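Local structure of succinate-semialdehyde dehydrogenase (4OGD) at the interface of chains A and B. The protein catalyses the oxidation of succinic semialdehyde to succinate with NADP+ as cofactor, as a member of the aldehyde dehydrogenase family. Sequence-based numbering; all coordinates share one arbitrary frame. Chains: chain A/B, Succinate-semialdehyde dehydrogenase.

Contact 1: the interface of chains A and B. Residues chain A 108, 115, 117, 451; chain B 423-425.
Strands 113-120 and 448-455 of chain A, together with A:Leu108 in the loop between strands 106-107 and 113-120, receive the loop segment B:Glu423 to B:Pro425 of chain B. A:Leu108 points its methyl CD1 at the pyrrolidine ring of B:Pro425, 3.6 Å from ring carbon CD. Proline suits the place, since its closed ring presents a compact apolar surface and restrains the loop that carries it. The other methyl of A:Leu108, CD2, is turned toward the backbone carbonyl of B:Glu423, 4.0 Å from its O.

B:Leu424 points between the chain A elements. With its CG set opposite the carbonyl carbon (chi1 -55°), its methyl CD2 comes 3.6 Å from CB of A:Ala115, whose small side chain lets the leucine approach the strand closely. The same methyl also lies near CD1 of A:Leu108, the two leucines slanting across one another.

A:Leu451 comes from the neighbouring strand and crosses B:Leu424 at about a right angle. Its CG stands opposite the backbone N (chi1 168°), and its methyl CD2 lies 3.5 Å from the carbonyl O of B:Pro425 and 4.1 Å from CB of B:Leu424. A:Tyr117 borders the proline more peripherally. The patch fits a loop of one subunit against two strands of the other and probably helps to hold the dimer together.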
loop_
_atom_site.group_PDB
_atom_site.type_symbol
_atom_site.label_atom_id
_atom_site.label_comp_id
_atom_site.label_asym_id
_atom_site.label_seq_id
_atom_site.Cartn_x
_atom_site.Cartn_y
_atom_site.Cartn_z
ATOM N N LEU A 108 -0.754 19.434 -11.155
ATOM C CA LEU A 108 -1.669 19.555 -10.034
ATOM C C LEU A 108 -2.294 20.941 -10.033
ATOM O O LEU A 108 -1.595 21.954 -10.122
ATOM C CB LEU A 108 -0.937 19.307 -8.720
ATOM C CG LEU A 108 -0.373 17.901 -8.515
ATOM C CD1 LEU A 108 0.693 17.893 -7.429
ATOM C CD2 LEU A 108 -1.491 16.940 -8.148
ATOM N N ALA A 115 2.619 23.336 -9.524
ATOM C CA ALA A 115 2.766 22.031 -8.880
ATOM C C ALA A 115 2.567 20.887 -9.864
ATOM O O ALA A 115 1.708 20.955 -10.747
ATOM C CB ALA A 115 1.777 21.896 -7.721
ATOM N N TYR A 117 3.553 16.220 -10.059
ATOM C CA TYR A 117 4.346 15.144 -9.493
ATOM C C TYR A 117 4.889 14.221 -10.559
ATOM O O TYR A 117 4.245 13.981 -11.581
ATOM C CB TYR A 117 3.610 14.384 -8.373
ATOM C CG TYR A 117 2.446 13.501 -8.787
ATOM C CD1 TYR A 117 2.658 12.184 -9.181
ATOM C CD2 TYR A 117 1.141 13.966 -8.722
ATOM C CE1 TYR A 117 1.601 11.363 -9.529
ATOM C CE2 TYR A 117 0.068 13.140 -9.068
ATOM C CZ TYR A 117 0.320 11.842 -9.475
ATOM O OH TYR A 117 -0.721 11.000 -9.822
ATOM N N LEU A 451 6.358 14.915 -5.576
ATOM C CA LEU A 451 5.809 16.260 -5.725
ATOM C C LEU A 451 6.923 17.269 -5.948
ATOM O O LEU A 451 7.923 17.253 -5.235
ATOM C CB LEU A 451 5.039 16.657 -4.459
ATOM C CG LEU A 451 4.644 18.128 -4.321
ATOM C CD1 LEU A 451 3.570 18.486 -5.339
ATOM C CD2 LEU A 451 4.137 18.385 -2.904
ATOM N N GLU B 423 -4.612 20.108 -1.977
ATOM C CA GLU B 423 -4.499 19.615 -3.343
ATOM C C GLU B 423 -3.137 18.997 -3.668
ATOM O O GLU B 423 -2.935 18.486 -4.774
ATOM C CB GLU B 423 -4.811 20.742 -4.338
ATOM C CG GLU B 423 -3.819 21.887 -4.312
ATOM C CD GLU B 423 -4.241 23.037 -3.406
ATOM O OE1 GLU B 423 -4.973 22.799 -2.422
ATOM O OE2 GLU B 423 -3.845 24.189 -3.688
ATOM N N LEU B 424 -2.208 19.024 -2.712
ATOM C CA LEU B 424 -0.860 18.500 -2.962
ATOM C C LEU B 424 -0.602 17.200 -2.204
ATOM O O LEU B 424 -0.763 17.164 -0.982
ATOM C CB LEU B 424 0.191 19.522 -2.514
ATOM C CG LEU B 424 0.124 20.941 -3.074
ATOM C CD1 LEU B 424 1.233 21.797 -2.461
ATOM C CD2 LEU B 424 0.212 20.944 -4.600
ATOM N N PRO B 425 -0.155 16.144 -2.910
ATOM C CA PRO B 425 0.132 14.867 -2.246
ATOM C C PRO B 425 1.349 14.977 -1.338
ATOM O O PRO B 425 2.333 15.658 -1.667
ATOM C CB PRO B 425 0.412 13.913 -3.416
ATOM C CG PRO B 425 0.948 14.818 -4.495
ATOM C CD PRO B 425 0.133 16.086 -4.355
#

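Contact 2: the interface of chains A and B. Residues chain A 451-453; chain B 404, 411-414.
A:Ile452 and B:Ser412 meet where strand 448-455 of chain A runs parallel to strand 411-414 of chain B, joining the two subunits through a shared beta-sheet. The A:Ile452 side chain leans toward helix 397-406 of chain B. Its CG1 branch lies opposite the carbonyl carbon (chi1 -48°), and the terminal methyl CD1 reaches both CB of B:Ala404, at 3.6 Å, and CB of B:Ser412, at 3.7 Å. Alanine on the helix and serine on the strand are small enough to admit this branched side chain. The second branch, CG2, faces CG1 of B:Ile414, the two isoleucines crossing aslant.

Leucine and methionine pair on the other face of the sheet, where the flexible B:Met411 lays its CG 4.0 Å from CB of A:Leu451. Farther along that face A:Tyr453 and B:Phe413 also cross at a slant. Their nearest atoms are CD2 of the tyrosine and CD1 of the phenylalanine, 4.2 Å apart, a looser contact than a close stack.

Backbone bonds set the register and satisfy the peptide groups between these side chains. B:Ser412 N donates to A:Leu451 O at 2.8 Å, and A:Tyr453 N donates to B:Ser412 O at 3.0 Å. In the next link B:Ile414 N gives its hydrogen to A:Tyr453 O at 2.9 Å.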
loop_
_atom_site.group_PDB
_atom_site.type_symbol
_atom_site.label_atom_id
_atom_site.label_comp_id
_atom_site.label_asym_id
_atom_site.label_seq_id
_atom_site.Cartn_x
_atom_site.Cartn_y
_atom_site.Cartn_z
ATOM N N LEU A 451 6.358 14.915 -5.576
ATOM C CA LEU A 451 5.809 16.260 -5.725
ATOM C C LEU A 451 6.923 17.269 -5.948
ATOM O O LEU A 451 7.923 17.253 -5.235
ATOM C CB LEU A 451 5.039 16.657 -4.459
ATOM C CG LEU A 451 4.644 18.128 -4.321
ATOM C CD1 LEU A 451 3.570 18.486 -5.339
ATOM C CD2 LEU A 451 4.137 18.385 -2.904
ATOM N N ILE A 452 6.740 18.133 -6.947
ATOM C CA ILE A 452 7.578 19.320 -7.124
ATOM C C ILE A 452 6.682 20.546 -7.022
ATOM O O ILE A 452 5.700 20.676 -7.765
ATOM C CB ILE A 452 8.277 19.333 -8.493
ATOM C CG1 ILE A 452 8.936 17.985 -8.772
ATOM C CG2 ILE A 452 9.289 20.485 -8.550
ATOM C CD1 ILE A 452 10.110 17.707 -7.902
ATOM N N TYR A 453 7.010 21.453 -6.110
ATOM C CA TYR A 453 6.135 22.588 -5.832
ATOM C C TYR A 453 6.892 23.907 -5.830
ATOM O O TYR A 453 7.920 24.033 -5.168
ATOM C CB TYR A 453 5.436 22.406 -4.484
ATOM C CG TYR A 453 4.545 23.568 -4.111
ATOM C CD1 TYR A 453 3.393 23.834 -4.832
ATOM C CD2 TYR A 453 4.857 24.397 -3.043
ATOM C CE1 TYR A 453 2.571 24.894 -4.506
ATOM C CE2 TYR A 453 4.037 25.468 -2.708
ATOM C CZ TYR A 453 2.895 25.706 -3.441
ATOM O OH TYR A 453 2.075 26.768 -3.115
ATOM N N ALA B 404 15.723 18.922 -8.606
ATOM C CA ALA B 404 14.750 18.269 -7.731
ATOM C C ALA B 404 14.435 16.850 -8.210
ATOM O O ALA B 404 14.334 15.923 -7.409
ATOM C CB ALA B 404 13.471 19.101 -7.627
ATOM N N MET B 411 9.005 14.704 -1.936
ATOM C CA MET B 411 8.569 16.079 -2.161
ATOM C C MET B 411 9.766 17.014 -2.284
ATOM O O MET B 411 10.755 16.881 -1.556
ATOM C CB MET B 411 7.665 16.562 -1.011
ATOM C CG MET B 411 6.403 15.735 -0.777
ATOM S SD MET B 411 5.449 16.268 0.668
ATOM C CE MET B 411 6.571 15.788 1.982
ATOM N N SER B 412 9.678 17.952 -3.219
ATOM C CA SER B 412 10.710 18.973 -3.376
ATOM C C SER B 412 10.078 20.343 -3.424
ATOM O O SER B 412 9.189 20.594 -4.238
ATOM C CB SER B 412 11.515 18.733 -4.657
ATOM O OG SER B 412 12.236 17.521 -4.580
ATOM N N PHE B 413 10.539 21.230 -2.547
ATOM C CA PHE B 413 10.004 22.571 -2.468
ATOM C C PHE B 413 11.027 23.527 -3.054
ATOM O O PHE B 413 12.191 23.555 -2.632
ATOM C CB PHE B 413 9.662 22.907 -1.013
ATOM C CG PHE B 413 8.699 21.927 -0.389
ATOM C CD1 PHE B 413 7.340 22.010 -0.663
ATOM C CD2 PHE B 413 9.158 20.902 0.428
ATOM C CE1 PHE B 413 6.448 21.100 -0.114
ATOM C CE2 PHE B 413 8.271 19.980 0.983
ATOM C CZ PHE B 413 6.917 20.085 0.713
ATOM N N ILE B 414 10.602 24.300 -4.045
ATOM C CA ILE B 414 11.533 25.160 -4.768
ATOM C C ILE B 414 11.572 26.554 -4.149
ATOM O O ILE B 414 10.529 27.185 -3.983
ATOM C CB ILE B 414 11.132 25.262 -6.257
ATOM C CG1 ILE B 414 11.088 23.872 -6.901
ATOM C CG2 ILE B 414 12.087 26.186 -7.011
ATOM C CD1 ILE B 414 12.348 23.062 -6.701
#

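Contact 3: the interface of chains A and B. Residues chain A 40, 118, 120, 450, 452; chain B 404-405, 407.
A:Leu118 and B:Ala405 form the apolar centre, the leucine methyl CD1 lying 3.7 Å from the alanine CB. In this aldehyde dehydrogenase family enzyme, the C-terminal end of helix 397-406 of chain B is set against strands 113-120 and 448-455 of chain A. A small alanine suits the helix here, because it lets the strand side chains come close to the helix backbone. CD1 of A:Ile452 continues the apolar border at B:Ala404.

Just outside this centre, the amide of A:Gln120 reads the backbone. Its chain stretches straight out (chi2 -176°), and NE2 donates to B:Ala405 O at 2.7 Å, in the carbonyl plane and on a lone pair. Carbonyls at a helix C-terminus generally lack helical partners, so an N-H donor suits them. The same amide also accepts: OE1 of A:Gln120 receives ND1 of A:His450 at 2.7 Å. Histidine suits this place by offering a ring N-H; the glutamine oxygen lies in the imidazole plane, whereas ND1 stands above the amide plane. The bond probably helps fix the rotation of both groups.

At the rim, the oxygen of water 1 lies 2.7 Å from B:Ile407 O and 2.5 Å from OE1 of A:Gln120. The long side chain of A:Arg40 reaches in from helix 22-41, folded on the way, and brings the N-H group NH2 to 2.7 Å from water 1.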
loop_
_atom_site.group_PDB
_atom_site.type_symbol
_atom_site.label_atom_id
_atom_site.label_comp_id
_atom_site.label_asym_id
_atom_site.label_seq_id
_atom_site.Cartn_x
_atom_site.Cartn_y
_atom_site.Cartn_z
ATOM N N ARG A 40 18.382 5.456 -12.983
ATOM C CA ARG A 40 18.041 6.782 -12.459
ATOM C C ARG A 40 18.946 7.871 -13.035
ATOM O O ARG A 40 18.493 8.986 -13.310
ATOM C CB ARG A 40 18.125 6.810 -10.931
ATOM C CG ARG A 40 16.876 6.329 -10.226
ATOM C CD ARG A 40 15.654 7.165 -10.592
ATOM N NE ARG A 40 15.714 8.518 -10.050
ATOM C CZ ARG A 40 15.108 8.901 -8.930
ATOM N NH1 ARG A 40 14.390 8.033 -8.232
ATOM N NH2 ARG A 40 15.216 10.156 -8.516
ATOM N N LEU A 118 6.095 13.733 -10.310
ATOM C CA LEU A 118 6.743 12.793 -11.204
ATOM C C LEU A 118 6.433 11.382 -10.736
ATOM O O LEU A 118 6.034 11.175 -9.586
ATOM C CB LEU A 118 8.251 13.033 -11.197
ATOM C CG LEU A 118 8.654 14.461 -11.578
ATOM C CD1 LEU A 118 10.136 14.670 -11.343
ATOM C CD2 LEU A 118 8.307 14.747 -13.035
ATOM N N GLN A 120 8.512 8.098 -10.366
ATOM C CA GLN A 120 9.907 7.695 -10.444
ATOM C C GLN A 120 10.136 6.310 -9.873
ATOM O O GLN A 120 9.361 5.833 -9.033
ATOM C CB GLN A 120 10.778 8.721 -9.706
ATOM C CG GLN A 120 10.702 10.116 -10.320
ATOM C CD GLN A 120 11.636 11.089 -9.655
ATOM O OE1 GLN A 120 11.597 11.260 -8.441
ATOM N NE2 GLN A 120 12.503 11.718 -10.444
ATOM N N HIS A 450 6.455 11.817 -6.817
ATOM C CA HIS A 450 7.365 12.828 -6.284
ATOM C C HIS A 450 6.835 14.217 -6.605
ATOM O O HIS A 450 6.855 14.640 -7.765
ATOM C CB HIS A 450 8.741 12.609 -6.927
ATOM C CG HIS A 450 9.815 13.550 -6.467
ATOM N ND1 HIS A 450 11.133 13.380 -6.833
ATOM C CD2 HIS A 450 9.781 14.666 -5.697
ATOM C CE1 HIS A 450 11.865 14.347 -6.312
ATOM N NE2 HIS A 450 11.072 15.135 -5.608
ATOM N N ILE A 452 6.740 18.133 -6.947
ATOM C CA ILE A 452 7.578 19.320 -7.124
ATOM C C ILE A 452 6.682 20.546 -7.022
ATOM O O ILE A 452 5.700 20.676 -7.765
ATOM C CB ILE A 452 8.277 19.333 -8.493
ATOM C CG1 ILE A 452 8.936 17.985 -8.772
ATOM C CG2 ILE A 452 9.289 20.485 -8.550
ATOM C CD1 ILE A 452 10.110 17.707 -7.902
ATOM N N ALA B 404 15.723 18.922 -8.606
ATOM C CA ALA B 404 14.750 18.269 -7.731
ATOM C C ALA B 404 14.435 16.850 -8.210
ATOM O O ALA B 404 14.334 15.923 -7.409
ATOM C CB ALA B 404 13.471 19.101 -7.627
ATOM N N ALA B 405 14.307 16.670 -9.521
ATOM C CA ALA B 405 13.960 15.355 -10.062
ATOM C C ALA B 405 15.016 14.300 -9.707
ATOM O O ALA B 405 14.721 13.098 -9.635
ATOM C CB ALA B 405 13.765 15.440 -11.583
ATOM N N ILE B 407 16.662 14.151 -6.856
ATOM C CA ILE B 407 16.679 13.848 -5.426
ATOM C C ILE B 407 15.755 12.675 -5.109
ATOM O O ILE B 407 14.593 12.667 -5.523
ATOM C CB ILE B 407 16.238 15.057 -4.581
ATOM C CG1 ILE B 407 17.031 16.319 -4.961
ATOM C CG2 ILE B 407 16.400 14.744 -3.088
ATOM C CD1 ILE B 407 18.536 16.140 -4.949
HETATM O O HOH W 1 13.262 10.624 -6.674
#

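The three contacts follow one another across a continuous stretch of the two-fold interface. By the centres of their C-alpha atoms, contacts 1 and 2 lie about 9 Å apart, contacts 2 and 3 about 8 Å, and contacts 1 and 3 about 12 Å. Strand 448-455 of chain A takes part in all of them: A:Leu451 belongs to contacts 1 and 2, while A:Ile452, with B:Ala404, belongs to contacts 2 and 3. Strand 113-120 serves contacts 1 and 3. One strand thus engages a loop, a strand and a helix of its partner, and the symmetry repeats this with the chains exchanged, which probably favours a stable dimer.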